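Local coordinates for 2-nitrobenzoate nitroreductase (Pseudomonas fluorescens, PDB 4Z85) that reduces the nitro group of 2-nitrobenzoate as a flavoprotein of the flavoredoxin family that uses FMN as its cofactor, at the interface of chains A and B. Residues are numbered along the deposited sequence; one frame, centred on the assembly and turned at random. Chains: chain A/B, 2-nitrobenzoate nitroreductase.

Contact 1: the interface of chains A and B. Residues chain A 162-165, 170, 172, 175-176; chain B 2-4, 6, 17.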
loop_
_atom_site.group_PDB
_atom_site.type_symbol
_atom_site.label_atom_id
_atom_site.label_comp_id
_atom_site.label_asym_id
_atom_site.label_seq_id
_atom_site.Cartn_x
_atom_site.Cartn_y
_atom_site.Cartn_z
ATOM N N ALA A 162 10.450 -7.289 15.201
ATOM C CA ALA A 162 11.805 -7.439 14.653
ATOM C C ALA A 162 11.781 -7.707 13.163
ATOM O O ALA A 162 10.742 -8.037 12.622
ATOM C CB ALA A 162 12.571 -8.565 15.377
ATOM N N MET A 163 12.923 -7.557 12.496
ATOM C CA MET A 163 13.007 -7.863 11.067
ATOM C C MET A 163 14.124 -8.847 10.726
ATOM O O MET A 163 15.225 -8.765 11.272
ATOM C CB MET A 163 13.215 -6.584 10.262
ATOM C CG MET A 163 12.108 -5.539 10.388
ATOM S SD MET A 163 12.393 -4.184 9.227
ATOM C CE MET A 163 11.090 -3.017 9.674
ATOM N N TYR A 164 13.824 -9.769 9.817
ATOM C CA TYR A 164 14.823 -10.622 9.178
ATOM C C TYR A 164 15.163 -10.097 7.785
ATOM O O TYR A 164 14.267 -9.777 7.008
ATOM C CB TYR A 164 14.325 -12.058 9.062
ATOM C CG TYR A 164 15.068 -12.844 8.007
ATOM C CD1 TYR A 164 16.324 -13.380 8.272
ATOM C CD2 TYR A 164 14.529 -13.033 6.739
ATOM C CE1 TYR A 164 17.012 -14.088 7.314
ATOM C CE2 TYR A 164 15.216 -13.739 5.769
ATOM C CZ TYR A 164 16.456 -14.266 6.066
ATOM O OH TYR A 164 17.139 -14.973 5.110
ATOM N N PHE A 165 16.453 -10.028 7.466
ATOM C CA PHE A 165 16.909 -9.706 6.109
ATOM C C PHE A 165 17.886 -10.770 5.610
ATOM O O PHE A 165 18.746 -11.205 6.376
ATOM C CB PHE A 165 17.633 -8.361 6.050
ATOM C CG PHE A 165 16.888 -7.218 6.660
ATOM C CD1 PHE A 165 16.949 -6.985 8.024
ATOM C CD2 PHE A 165 16.175 -6.333 5.861
ATOM C CE1 PHE A 165 16.278 -5.914 8.588
ATOM C CE2 PHE A 165 15.508 -5.257 6.424
ATOM C CZ PHE A 165 15.560 -5.048 7.781
ATOM N N ILE A 170 20.857 -6.017 3.464
ATOM C CA ILE A 170 20.894 -5.102 4.597
ATOM C C ILE A 170 22.307 -4.600 4.862
ATOM O O ILE A 170 23.265 -5.375 4.872
ATOM C CB ILE A 170 20.317 -5.778 5.879
ATOM C CG1 ILE A 170 20.376 -4.837 7.087
ATOM C CG2 ILE A 170 21.019 -7.103 6.177
ATOM C CD1 ILE A 170 19.418 -3.652 7.011
ATOM N N GLU A 172 24.023 -3.606 7.701
ATOM C CA GLU A 172 23.833 -3.715 9.146
ATOM C C GLU A 172 24.529 -2.591 9.914
ATOM O O GLU A 172 24.021 -2.120 10.933
ATOM C CB GLU A 172 24.327 -5.075 9.639
ATOM C CG GLU A 172 24.084 -5.320 11.120
ATOM C CD GLU A 172 24.586 -6.675 11.578
ATOM O OE1 GLU A 172 25.803 -6.936 11.443
ATOM O OE2 GLU A 172 23.767 -7.477 12.077
ATOM N N LEU A 175 22.360 0.434 9.224
ATOM C CA LEU A 175 20.939 0.178 9.480
ATOM C C LEU A 175 20.087 0.676 8.322
ATOM O O LEU A 175 19.103 1.388 8.518
ATOM C CB LEU A 175 20.490 0.827 10.790
ATOM C CG LEU A 175 21.036 0.131 12.032
ATOM C CD1 LEU A 175 20.527 0.801 13.295
ATOM C CD2 LEU A 175 20.648 -1.333 12.003
ATOM N N ARG A 176 20.492 0.314 7.110
ATOM C CA ARG A 176 19.758 0.682 5.908
ATOM C C ARG A 176 19.529 -0.536 5.044
ATOM O O ARG A 176 20.434 -1.345 4.848
ATOM C CB ARG A 176 20.508 1.743 5.099
ATOM C CG ARG A 176 20.617 3.077 5.783
ATOM C CD ARG A 176 19.253 3.585 6.148
ATOM N NE ARG A 176 19.334 4.726 7.045
ATOM C CZ ARG A 176 19.487 5.979 6.638
ATOM N NH1 ARG A 176 19.584 6.251 5.339
ATOM N NH2 ARG A 176 19.549 6.957 7.533
ATOM N N THR B 2 20.157 -12.131 8.649
ATOM C CA THR B 2 20.369 -11.078 9.639
ATOM C C THR B 2 19.057 -10.713 10.333
ATOM O O THR B 2 18.032 -10.530 9.674
ATOM C CB THR B 2 20.980 -9.818 8.989
ATOM O OG1 THR B 2 22.220 -10.161 8.361
ATOM C CG2 THR B 2 21.226 -8.725 10.024
ATOM N N HIS B 3 19.092 -10.630 11.662
ATOM C CA HIS B 3 17.936 -10.202 12.450
ATOM C C HIS B 3 18.198 -8.862 13.128
ATOM O O HIS B 3 19.271 -8.638 13.688
ATOM C CB HIS B 3 17.579 -11.237 13.521
ATOM C CG HIS B 3 16.762 -12.385 13.022
ATOM N ND1 HIS B 3 17.307 -13.442 12.325
ATOM C CD2 HIS B 3 15.437 -12.646 13.123
ATOM C CE1 HIS B 3 16.357 -14.308 12.024
ATOM N NE2 HIS B 3 15.209 -13.846 12.493
ATOM N N ILE B 4 17.211 -7.971 13.083
ATOM C CA ILE B 4 17.303 -6.698 13.785
ATOM C C ILE B 4 16.046 -6.445 14.604
ATOM O O ILE B 4 14.948 -6.403 14.052
ATOM C CB ILE B 4 17.495 -5.523 12.818
ATOM C CG1 ILE B 4 18.805 -5.669 12.034
ATOM C CG2 ILE B 4 17.447 -4.214 13.576
ATOM C CD1 ILE B 4 19.087 -4.504 11.116
ATOM N N MET B 6 13.426 -4.162 16.770
ATOM C CA MET B 6 12.988 -2.777 16.664
ATOM C C MET B 6 13.245 -1.987 17.957
ATOM O O MET B 6 13.327 -0.756 17.947
ATOM C CB MET B 6 11.495 -2.715 16.306
ATOM C CG MET B 6 11.154 -3.277 14.925
ATOM S SD MET B 6 11.875 -2.329 13.568
ATOM C CE MET B 6 13.301 -3.343 13.182
ATOM N N LEU B 17 14.084 1.499 8.067
ATOM C CA LEU B 17 13.968 0.054 7.867
ATOM C C LEU B 17 12.559 -0.343 7.359
ATOM O O LEU B 17 12.410 -1.212 6.467
ATOM C CB LEU B 17 14.298 -0.700 9.148
ATOM C CG LEU B 17 15.779 -0.646 9.557
ATOM C CD1 LEU B 17 15.993 -1.438 10.839
ATOM C CD2 LEU B 17 16.664 -1.183 8.442
#
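Chi1 of B:Ile4, -62°, sets CG1 anti to the carbonyl carbon, and an extended chi2 makes CD1 the leading tip of the branch. A:Phe165 also has CG anti to its carbonyl carbon, whereas A:Ile170 has CG1 anti to the backbone N (chi1 179°). B:Ile4 CD1 thereby reaches A:Leu175 CD2 at 3.6 Å and comes close to CE1 of A:Phe165, while A:Ile170 lays CD1 over the centre of one face of that ring, 4.0 Å above its plane. Branched aliphatic residues suit these places because they pack against a flat ring and ask for no polar partner.

The backbones of the N-terminal strand 3-5 of chain B and strand 153-165 of chain A pair antiparallel. A:Met163 and B:Ile4 exchange both backbone bonds: A:Met163 N donates to B:Ile4 O at 2.8 Å, nearly straight at 167°, and B:Ile4 N returns to A:Met163 O. A:Phe165 and B:Thr2 are joined in the same reciprocal way.

Next along, between these two pairs, A:Tyr164 CB sits 4.0 Å above the imidazole of B:His3, offset toward its rim. The extended, flexible thioether of A:Met163 crosses the bent B:Met6 at about a right angle, A:Met163 CG meeting B:Met6 CE at 3.7 Å. A:Met163 SD lies 4.0 Å from B:Leu17 CB.

Contact 2: the interface of chains A and B. Residues chain A 48-49, 51-52, 55, 91, 139, 160, 163; chain B 17-19, 21-22, 25, 46, 153.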
loop_
_atom_site.group_PDB
_atom_site.type_symbol
_atom_site.label_atom_id
_atom_site.label_comp_id
_atom_site.label_asym_id
_atom_site.label_seq_id
_atom_site.Cartn_x
_atom_site.Cartn_y
_atom_site.Cartn_z
ATOM N N ASN A 48 -0.380 -1.786 4.015
ATOM C CA ASN A 48 0.741 -0.848 4.011
ATOM C C ASN A 48 1.163 -0.540 5.435
ATOM O O ASN A 48 0.460 -0.873 6.374
ATOM C CB ASN A 48 0.402 0.460 3.273
ATOM C CG ASN A 48 1.589 0.998 2.475
ATOM O OD1 ASN A 48 2.729 0.856 2.901
ATOM N ND2 ASN A 48 1.328 1.591 1.303
ATOM N N TYR A 49 2.327 0.088 5.593
ATOM C CA TYR A 49 2.716 0.537 6.929
ATOM C C TYR A 49 1.923 1.780 7.300
ATOM O O TYR A 49 1.463 2.541 6.433
ATOM C CB TYR A 49 4.227 0.820 7.007
ATOM C CG TYR A 49 4.658 2.202 6.553
ATOM C CD1 TYR A 49 4.811 2.500 5.202
ATOM C CD2 TYR A 49 4.920 3.210 7.485
ATOM C CE1 TYR A 49 5.205 3.764 4.786
ATOM C CE2 TYR A 49 5.309 4.473 7.076
ATOM C CZ TYR A 49 5.457 4.746 5.735
ATOM O OH TYR A 49 5.859 6.014 5.347
ATOM N N GLY A 51 2.892 3.585 10.553
ATOM C CA GLY A 51 3.745 4.515 11.294
ATOM C C GLY A 51 4.963 3.843 11.882
ATOM O O GLY A 51 5.088 2.622 11.812
ATOM N N GLU A 52 5.856 4.634 12.484
ATOM C CA GLU A 52 7.089 4.060 13.041
ATOM C C GLU A 52 7.152 4.078 14.575
ATOM O O GLU A 52 8.010 3.411 15.151
ATOM C CB GLU A 52 8.324 4.778 12.480
ATOM C CG GLU A 52 8.460 6.232 12.891
ATOM C CD GLU A 52 8.142 7.186 11.752
ATOM O OE1 GLU A 52 7.538 6.744 10.747
ATOM O OE2 GLU A 52 8.511 8.379 11.860
ATOM N N PRO A 55 5.878 1.026 15.597
ATOM C CA PRO A 55 6.009 0.568 14.204
ATOM C C PRO A 55 4.818 -0.302 13.797
ATOM O O PRO A 55 4.823 -1.508 14.046
ATOM C CB PRO A 55 7.316 -0.232 14.217
ATOM C CG PRO A 55 7.441 -0.712 15.612
ATOM C CD PRO A 55 6.871 0.380 16.475
ATOM N N MET A 91 8.010 -10.653 2.880
ATOM C CA MET A 91 8.028 -9.807 1.690
ATOM C C MET A 91 8.305 -10.690 0.482
ATOM O O MET A 91 8.811 -11.809 0.619
ATOM C CB MET A 91 9.070 -8.695 1.815
ATOM C CG MET A 91 8.869 -7.806 3.041
ATOM S SD MET A 91 7.173 -7.177 3.155
ATOM C CE MET A 91 7.308 -6.228 4.654
ATOM N N TRP A 139 9.020 -9.543 8.473
ATOM C CA TRP A 139 8.713 -8.836 9.704
ATOM C C TRP A 139 8.162 -9.838 10.712
ATOM O O TRP A 139 7.189 -10.540 10.434
ATOM C CB TRP A 139 7.673 -7.732 9.476
ATOM C CG TRP A 139 8.083 -6.574 8.631
ATOM C CD1 TRP A 139 9.337 -6.274 8.170
ATOM C CD2 TRP A 139 7.219 -5.540 8.148
ATOM N NE1 TRP A 139 9.302 -5.108 7.438
ATOM C CE2 TRP A 139 8.013 -4.637 7.416
ATOM C CE3 TRP A 139 5.839 -5.292 8.264
ATOM C CZ2 TRP A 139 7.476 -3.510 6.789
ATOM C CZ3 TRP A 139 5.314 -4.179 7.649
ATOM C CH2 TRP A 139 6.125 -3.298 6.920
ATOM N N ILE A 160 5.466 -4.337 14.287
ATOM C CA ILE A 160 6.718 -4.985 13.950
ATOM C C ILE A 160 7.611 -5.034 15.183
ATOM O O ILE A 160 7.967 -3.997 15.725
ATOM C CB ILE A 160 7.454 -4.241 12.833
ATOM C CG1 ILE A 160 6.531 -4.056 11.631
ATOM C CG2 ILE A 160 8.719 -4.994 12.438
ATOM C CD1 ILE A 160 7.046 -3.045 10.630
ATOM N N MET A 163 12.923 -7.557 12.496
ATOM C CA MET A 163 13.007 -7.863 11.067
ATOM C C MET A 163 14.124 -8.847 10.726
ATOM O O MET A 163 15.225 -8.765 11.272
ATOM C CB MET A 163 13.215 -6.584 10.262
ATOM C CG MET A 163 12.108 -5.539 10.388
ATOM S SD MET A 163 12.393 -4.184 9.227
ATOM C CE MET A 163 11.090 -3.017 9.674
ATOM N N LEU B 17 14.084 1.499 8.067
ATOM C CA LEU B 17 13.968 0.054 7.867
ATOM C C LEU B 17 12.559 -0.343 7.359
ATOM O O LEU B 17 12.410 -1.212 6.467
ATOM C CB LEU B 17 14.298 -0.700 9.148
ATOM C CG LEU B 17 15.779 -0.646 9.557
ATOM C CD1 LEU B 17 15.993 -1.438 10.839
ATOM C CD2 LEU B 17 16.664 -1.183 8.442
ATOM N N ILE B 18 11.548 0.319 7.916
ATOM C CA ILE B 18 10.169 0.107 7.467
ATOM C C ILE B 18 9.987 0.553 6.013
ATOM O O ILE B 18 9.567 -0.248 5.164
ATOM C CB ILE B 18 9.152 0.858 8.341
ATOM C CG1 ILE B 18 9.173 0.326 9.774
ATOM C CG2 ILE B 18 7.738 0.724 7.729
ATOM C CD1 ILE B 18 8.428 1.217 10.757
ATOM N N THR B 19 10.314 1.807 5.705
ATOM C CA THR B 19 10.080 2.289 4.334
ATOM C C THR B 19 10.987 1.608 3.316
ATOM O O THR B 19 10.654 1.531 2.125
ATOM C CB THR B 19 10.248 3.808 4.210
ATOM O OG1 THR B 19 11.569 4.197 4.633
ATOM C CG2 THR B 19 9.182 4.545 5.036
ATOM N N SER B 21 11.707 -1.652 3.545
ATOM C CA SER B 21 11.334 -3.063 3.406
ATOM C C SER B 21 9.891 -3.340 2.940
ATOM O O SER B 21 9.560 -4.489 2.626
ATOM C CB SER B 21 11.580 -3.803 4.727
ATOM O OG SER B 21 10.850 -3.190 5.775
ATOM N N VAL B 22 9.031 -2.319 2.888
ATOM C CA VAL B 22 7.701 -2.563 2.321
ATOM C C VAL B 22 7.546 -1.754 1.034
ATOM O O VAL B 22 7.614 -0.532 1.035
ATOM C CB VAL B 22 6.534 -2.235 3.316
ATOM C CG1 VAL B 22 6.659 -0.836 3.924
ATOM C CG2 VAL B 22 5.182 -2.375 2.604
ATOM N N ARG B 25 5.168 0.943 -2.958
ATOM C CA ARG B 25 3.955 1.497 -2.355
ATOM C C ARG B 25 3.210 2.395 -3.339
ATOM O O ARG B 25 3.825 3.149 -4.100
ATOM C CB ARG B 25 4.298 2.289 -1.089
ATOM C CG ARG B 25 5.047 1.456 -0.052
ATOM C CD ARG B 25 5.210 2.199 1.257
ATOM N NE ARG B 25 6.041 3.400 1.192
ATOM C CZ ARG B 25 7.373 3.415 1.222
ATOM N NH1 ARG B 25 8.068 2.291 1.202
ATOM N NH2 ARG B 25 8.015 4.585 1.231
ATOM N N ALA B 46 1.955 5.998 2.537
ATOM C CA ALA B 46 1.440 5.120 3.589
ATOM C C ALA B 46 -0.060 5.018 3.360
ATOM O O ALA B 46 -0.855 5.680 4.029
ATOM C CB ALA B 46 1.755 5.659 4.996
ATOM N N ARG B 153 0.195 12.164 14.398
ATOM C CA ARG B 153 -0.106 11.345 13.219
ATOM C C ARG B 153 -1.543 10.845 13.255
ATOM O O ARG B 153 -2.038 10.494 14.316
ATOM C CB ARG B 153 0.849 10.162 13.154
ATOM C CG ARG B 153 0.876 9.416 11.836
ATOM C CD ARG B 153 2.162 8.614 11.788
ATOM N NE ARG B 153 2.339 7.870 10.554
ATOM C CZ ARG B 153 2.686 8.411 9.393
ATOM N NH1 ARG B 153 2.887 9.723 9.290
ATOM N NH2 ARG B 153 2.829 7.639 8.331
#
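The C-terminal turns of helix 11-21 of chain B, with the loop that follows, pack against strands 47-52, 137-150 and 153-165 of chain A, in the flavin reductase-like domain. B:Ile18 leads from the helix with its two branches divided. CG2, anti to the backbone N, touches A:Tyr49 CB at 3.6 Å. The other branch carries CD1 to A:Pro55 CB and A:Glu52 CA, each 3.9 Å away, so a beta-branched residue covers two surfaces at once.

A:Tyr49 holds CG in the crowded position between its backbone N and carbonyl carbon (chi1 85°). B:Ala46, small enough to approach closely, sets CB 3.8 Å above one ring face, toward the rim, while B:Arg25 CD meets the edge in plane. The guanidinium stands almost perpendicular to the ring, 88° apart. B:Arg25 NH1 donates to B:Thr19 O at 2.8 Å and to B:Val22 O. These bonds tie the helix end to the loop after it and probably hold the guanidinium in its orientation.

A:Trp139 is clasped by its own chain, A:Met91 CE over one face and A:Ile160 CD1 over the other, which leaves the indole edge to face the helix. Its NE1 donates to B:Ser21 OG at 3.0 Å, with the oxygen in the ring plane. That hydroxyl, small and able both to accept and to donate, passes its own hydrogen bond to B:Leu17 O, 2.6 Å from B:Ser21 OG, on a carbonyl lone pair.

Contact 1 and contact 2 lie about 12 Å apart, measured between the centres of their C-alpha atoms, and meet at A:Met163 and B:Leu17. Strand 153-165 of chain A serves both, pairing through its backbone in contact 1 and offering side chains in contact 2. Chain B brings its N-terminal strand 3-5 mainly to the former and the end of helix 11-21 mainly to the latter, with B:Leu17 facing both, so its N-terminal stretch lies across the partner's surface. Two-fold symmetry repeats both contacts with the chains exchanged. Such reciprocity suggests a stable dimer, although the structure alone does not prove it in solution.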